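Local coordinates for protein T cell receptor mu chain (Monodelphis domestica, PDB 7L15) that forms the mu chain of the marsupial gamma mu T cell receptor and probably takes part in antigen recognition through its immunoglobulin variable region, at residues Thr78-Asp83 / Gln87-Ile92; Val163-Thr166 / Leu171-Ala174. All coordinates share one frame; numbering follows the deposited sequence.

Interaction 1. Residues Thr78-Asp83 / Gln87-Ile92; sequences TSSRED and QIFLQI
Thr78-Glu82 and Gln87-Ile92 form an antiparallel beta hairpin, strands D and E of an immunoglobulin V-set sandwich. The two axes run at 158° and approach to 4.5 Å. Three hydrogen-bonded pairs, Thr78 with Gln91, Ser80 with Phe89 and Glu82 with Gln87, each exchange two backbone bonds. Both bonds of the Thr78-Gln91 pair, N to O in each direction, are 2.8 Å, whereas at the turn end Gln87 N reaches Glu82 O at 3.3 Å. Ser79, Arg81, Ile88 and Leu90 line the inward face. There the aliphatic stem of Arg81 crosses Ile88, with CG 3.6 Å from Ile88 CG2, while Ile88 itself packs on Cys36 and Trp50. The Arg81 guanidinium reaches Asp83 OD1 in a salt bridge whose hydrogen bond from NE is weak, and Lys44 O through NH1. Ser79 OG bonds Thr63 OG1 of strand 60-65. Phe89 lies on the other face with its ring swung beside its own backbone N (chi1 -52°), toward the turn end of the hairpin. Its edge therefore meets Glu82, and CE1 stands 3.6 Å from Glu82 CB, which lies in the ring plane. At the far end Thr78 and Gln91 run side by side, and one water joins them, 2.7 Å from Thr78 OG1 and accepting a bond from Gln91 NE2 at 2.8 Å.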
loop_
_atom_site.group_PDB
_atom_site.type_symbol
_atom_site.label_atom_id
_atom_site.label_comp_id
_atom_site.label_asym_id
_atom_site.label_seq_id
_atom_site.Cartn_x
_atom_site.Cartn_y
_atom_site.Cartn_z
ATOM N N THR A 78 15.005 15.922 6.302
ATOM C CA THR A 78 15.723 16.331 7.510
ATOM C C THR A 78 14.739 16.491 8.667
ATOM O O THR A 78 13.528 16.602 8.478
ATOM C CB THR A 78 16.514 17.647 7.329
ATOM O OG1 THR A 78 15.637 18.669 6.863
ATOM C CG2 THR A 78 17.674 17.502 6.324
ATOM N N SER A 79 15.281 16.506 9.878
ATOM C CA SER A 79 14.483 16.757 11.064
ATOM C C SER A 79 15.242 17.716 11.973
ATOM O O SER A 79 16.446 17.911 11.830
ATOM C CB SER A 79 14.145 15.455 11.791
ATOM O OG SER A 79 15.323 14.722 12.041
ATOM N N SER A 80 14.524 18.336 12.900
ATOM C CA SER A 80 15.146 19.307 13.788
ATOM C C SER A 80 14.292 19.425 15.041
ATOM O O SER A 80 13.174 18.899 15.106
ATOM C CB SER A 80 15.306 20.666 13.099
ATOM O OG SER A 80 14.049 21.143 12.655
ATOM N N ARG A 81 14.826 20.159 16.020
ATOM C CA ARG A 81 14.305 20.215 17.380
ATOM C C ARG A 81 14.131 21.652 17.857
ATOM O O ARG A 81 14.956 22.519 17.559
ATOM C CB ARG A 81 15.246 19.504 18.336
ATOM C CG ARG A 81 14.664 18.270 18.944
ATOM C CD ARG A 81 15.738 17.400 19.563
ATOM N NE ARG A 81 16.391 18.038 20.697
ATOM C CZ ARG A 81 16.782 17.385 21.791
ATOM N NH1 ARG A 81 16.560 16.084 21.895
ATOM N NH2 ARG A 81 17.389 18.033 22.781
ATOM N N GLU A 82 13.071 21.884 18.631
ATOM C CA GLU A 82 12.831 23.151 19.320
ATOM C C GLU A 82 12.706 22.845 20.811
ATOM O O GLU A 82 11.647 22.403 21.272
ATOM C CB GLU A 82 11.583 23.839 18.780
ATOM C CG GLU A 82 11.151 25.073 19.561
ATOM C CD GLU A 82 11.746 26.350 19.014
ATOM O OE1 GLU A 82 11.686 27.382 19.720
ATOM O OE2 GLU A 82 12.268 26.320 17.879
ATOM N N ASP A 83 13.776 23.094 21.569
ATOM C CA ASP A 83 13.864 22.562 22.931
ATOM C C ASP A 83 12.923 23.272 23.895
ATOM O O ASP A 83 12.300 22.623 24.741
ATOM C CB ASP A 83 15.298 22.639 23.441
ATOM C CG ASP A 83 16.180 21.595 22.809
ATOM O OD1 ASP A 83 15.672 20.835 21.961
ATOM O OD2 ASP A 83 17.377 21.531 23.154
ATOM N N GLN A 87 9.272 20.199 20.857
ATOM C CA GLN A 87 8.792 19.790 19.542
ATOM C C GLN A 87 9.947 19.284 18.690
ATOM O O GLN A 87 11.096 19.693 18.881
ATOM C CB GLN A 87 8.105 20.957 18.821
ATOM C CG GLN A 87 6.973 21.601 19.614
ATOM C CD GLN A 87 6.661 22.993 19.103
ATOM O OE1 GLN A 87 7.540 23.680 18.584
ATOM N NE2 GLN A 87 5.411 23.411 19.237
ATOM N N ILE A 88 9.643 18.372 17.756
ATOM C CA ILE A 88 10.556 18.060 16.661
ATOM C C ILE A 88 9.808 18.226 15.350
ATOM O O ILE A 88 8.583 18.100 15.288
ATOM C CB ILE A 88 11.177 16.647 16.714
ATOM C CG1 ILE A 88 10.181 15.581 16.238
ATOM C CG2 ILE A 88 11.698 16.347 18.093
ATOM C CD1 ILE A 88 10.856 14.324 15.731
ATOM N N PHE A 89 10.570 18.504 14.297
ATOM C CA PHE A 89 10.023 18.820 12.988
ATOM C C PHE A 89 10.573 17.873 11.938
ATOM O O PHE A 89 11.634 17.267 12.111
ATOM C CB PHE A 89 10.329 20.254 12.598
ATOM C CG PHE A 89 9.923 21.237 13.639
ATOM C CD1 PHE A 89 10.780 21.540 14.696
ATOM C CD2 PHE A 89 8.671 21.836 13.592
ATOM C CE1 PHE A 89 10.400 22.432 15.679
ATOM C CE2 PHE A 89 8.277 22.732 14.577
ATOM C CZ PHE A 89 9.145 23.035 15.620
ATOM N N LEU A 90 9.810 17.731 10.862
ATOM C CA LEU A 90 10.219 16.974 9.695
ATOM C C LEU A 90 10.180 17.898 8.490
ATOM O O LEU A 90 9.260 18.708 8.343
ATOM C CB LEU A 90 9.309 15.767 9.474
ATOM C CG LEU A 90 9.438 15.017 8.150
ATOM C CD1 LEU A 90 10.727 14.260 8.125
ATOM C CD2 LEU A 90 8.277 14.045 7.943
ATOM N N GLN A 91 11.181 17.794 7.633
ATOM C CA GLN A 91 11.143 18.526 6.380
ATOM C C GLN A 91 11.513 17.600 5.241
ATOM O O GLN A 91 12.545 16.930 5.296
ATOM C CB GLN A 91 12.075 19.730 6.387
ATOM C CG GLN A 91 12.160 20.341 5.009
ATOM C CD GLN A 91 13.041 21.571 4.948
ATOM O OE1 GLN A 91 12.602 22.677 5.286
ATOM N NE2 GLN A 91 14.289 21.389 4.501
ATOM N N ILE A 92 10.659 17.549 4.220
ATOM C CA ILE A 92 10.915 16.754 3.035
ATOM C C ILE A 92 10.722 17.664 1.841
ATOM O O ILE A 92 9.595 18.090 1.541
ATOM C CB ILE A 92 10.016 15.518 2.935
ATOM C CG1 ILE A 92 10.254 14.600 4.127
ATOM C CG2 ILE A 92 10.346 14.738 1.673
ATOM C CD1 ILE A 92 9.523 13.265 4.020
HETATM O O HOH W 1 15.101 18.757 4.220
#

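Interaction 2. Residues Val163-Thr166 / Leu171-Ala174; sequences VSLT and LISA
Ile172 lays its CD1 methyl across the stem of Leu165, 3.8 Å from Leu165 CB and equally far from the CD1 methyl of Leu165. The two side chains meet at a slant rather than alongside each other. With CG1 of Ile172 lodged between its own N and carbonyl carbon (chi1 74°) and the chain extended beyond it, CD1 is carried to Leu165, while the CG2 branch faces Thr166 C at 3.9 Å. The backbones join beside this apolar patch: Ile172 N donates to Leu165 O at 3.2 Å, nearly straight at hydrogen (165°) but tilted 32° from the carbonyl plane. One residue nearer the turn, Thr166 and Leu171 make an antiparallel non-hydrogen-bonded pair whose side chains diverge. This is a beta hairpin at the edge of an immunoglobulin C1-set sandwich, in which 170-173 is the outermost strand beside 162-167. Leu165 looks into the core, touching Cys151 and Cys203, the disulfide that pins the two sheets together, and Ile172 reaches the same interior at Val149. After Ile172 the chain leaves strand 162-167, turning a corner at Ala174 to enter the other sheet. Where the backbones part, the Gln175 amide bridges them, its OE1 receiving Leu165 N and its NE2 donating to Ile172 O. On the outer side Leu171 bends back over the strand, and its CD2 methyl comes within 3.2 Å of Ser164 OG and 3.7 Å of Leu165 O.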
loop_
_atom_site.group_PDB
_atom_site.type_symbol
_atom_site.label_atom_id
_atom_site.label_comp_id
_atom_site.label_asym_id
_atom_site.label_seq_id
_atom_site.Cartn_x
_atom_site.Cartn_y
_atom_site.Cartn_z
ATOM N N VAL A 163 -17.370 9.610 -17.623
ATOM C CA VAL A 163 -17.227 8.513 -18.573
ATOM C C VAL A 163 -18.523 7.728 -18.616
ATOM O O VAL A 163 -19.231 7.590 -17.611
ATOM C CB VAL A 163 -16.071 7.556 -18.224
ATOM C CG1 VAL A 163 -15.754 6.629 -19.410
ATOM C CG2 VAL A 163 -14.850 8.334 -17.811
ATOM N N SER A 164 -18.822 7.198 -19.795
ATOM C CA SER A 164 -20.030 6.414 -20.009
ATOM C C SER A 164 -19.785 5.433 -21.147
ATOM O O SER A 164 -19.289 5.822 -22.208
ATOM C CB SER A 164 -21.205 7.344 -20.316
ATOM O OG SER A 164 -22.371 6.609 -20.560
ATOM N N LEU A 165 -20.088 4.161 -20.903
ATOM C CA LEU A 165 -20.122 3.125 -21.928
ATOM C C LEU A 165 -21.571 2.826 -22.301
ATOM O O LEU A 165 -22.407 2.612 -21.420
ATOM C CB LEU A 165 -19.451 1.841 -21.434
ATOM C CG LEU A 165 -17.934 1.734 -21.438
ATOM C CD1 LEU A 165 -17.546 0.571 -20.551
ATOM C CD2 LEU A 165 -17.388 1.553 -22.871
ATOM N N THR A 166 -21.857 2.769 -23.597
ATOM C CA THR A 166 -23.221 2.569 -24.063
ATOM C C THR A 166 -23.233 1.636 -25.260
ATOM O O THR A 166 -22.311 1.640 -26.078
ATOM C CB THR A 166 -23.895 3.884 -24.463
ATOM O OG1 THR A 166 -23.088 4.543 -25.445
ATOM C CG2 THR A 166 -24.077 4.789 -23.238
ATOM N N LEU A 171 -27.026 2.684 -21.431
ATOM C CA LEU A 171 -25.923 2.370 -20.529
ATOM C C LEU A 171 -25.770 0.870 -20.363
ATOM O O LEU A 171 -26.750 0.161 -20.137
ATOM C CB LEU A 171 -26.167 3.003 -19.165
ATOM C CG LEU A 171 -25.812 4.458 -18.896
ATOM C CD1 LEU A 171 -26.323 4.798 -17.529
ATOM C CD2 LEU A 171 -24.307 4.671 -18.957
ATOM N N ILE A 172 -24.541 0.374 -20.465
ATOM C CA ILE A 172 -24.367 -1.062 -20.278
ATOM C C ILE A 172 -24.289 -1.333 -18.782
ATOM O O ILE A 172 -24.138 -0.406 -17.979
ATOM C CB ILE A 172 -23.131 -1.614 -21.024
ATOM C CG1 ILE A 172 -21.829 -1.215 -20.340
ATOM C CG2 ILE A 172 -23.098 -1.131 -22.460
ATOM C CD1 ILE A 172 -20.572 -1.744 -21.061
ATOM N N SER A 173 -24.408 -2.599 -18.402
ATOM C CA SER A 173 -24.369 -3.007 -17.010
ATOM C C SER A 173 -22.933 -3.081 -16.485
ATOM O O SER A 173 -21.961 -3.205 -17.239
ATOM C CB SER A 173 -25.042 -4.371 -16.850
ATOM O OG SER A 173 -24.399 -5.334 -17.670
ATOM N N ALA A 174 -22.818 -2.997 -15.158
ATOM C CA ALA A 174 -21.575 -3.267 -14.426
ATOM C C ALA A 174 -20.419 -2.346 -14.839
ATOM O O ALA A 174 -19.257 -2.762 -14.866
ATOM C CB ALA A 174 -21.171 -4.738 -14.559
#

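In the fold
Interaction 1 and interaction 2 lie in separate immunoglobulin domains strung along one chain, the first in the V-set domain and the second in the C1-set domain. Their centres are 51 Å apart, their nearest atoms about 32 Å, and they fall on opposite sides of the chain's centre without touching. They come in series, 78-92 closing well before 163 opens, and share no strand or sheet. Each is a hairpin in a disulfide-pinned sandwich, but the first pairs its strands over five successive residue pairs, whereas the second soon parts as the chain crosses between sheets. This all-beta, two-domain layout fits a receptor chain with a variable and a constant-type domain.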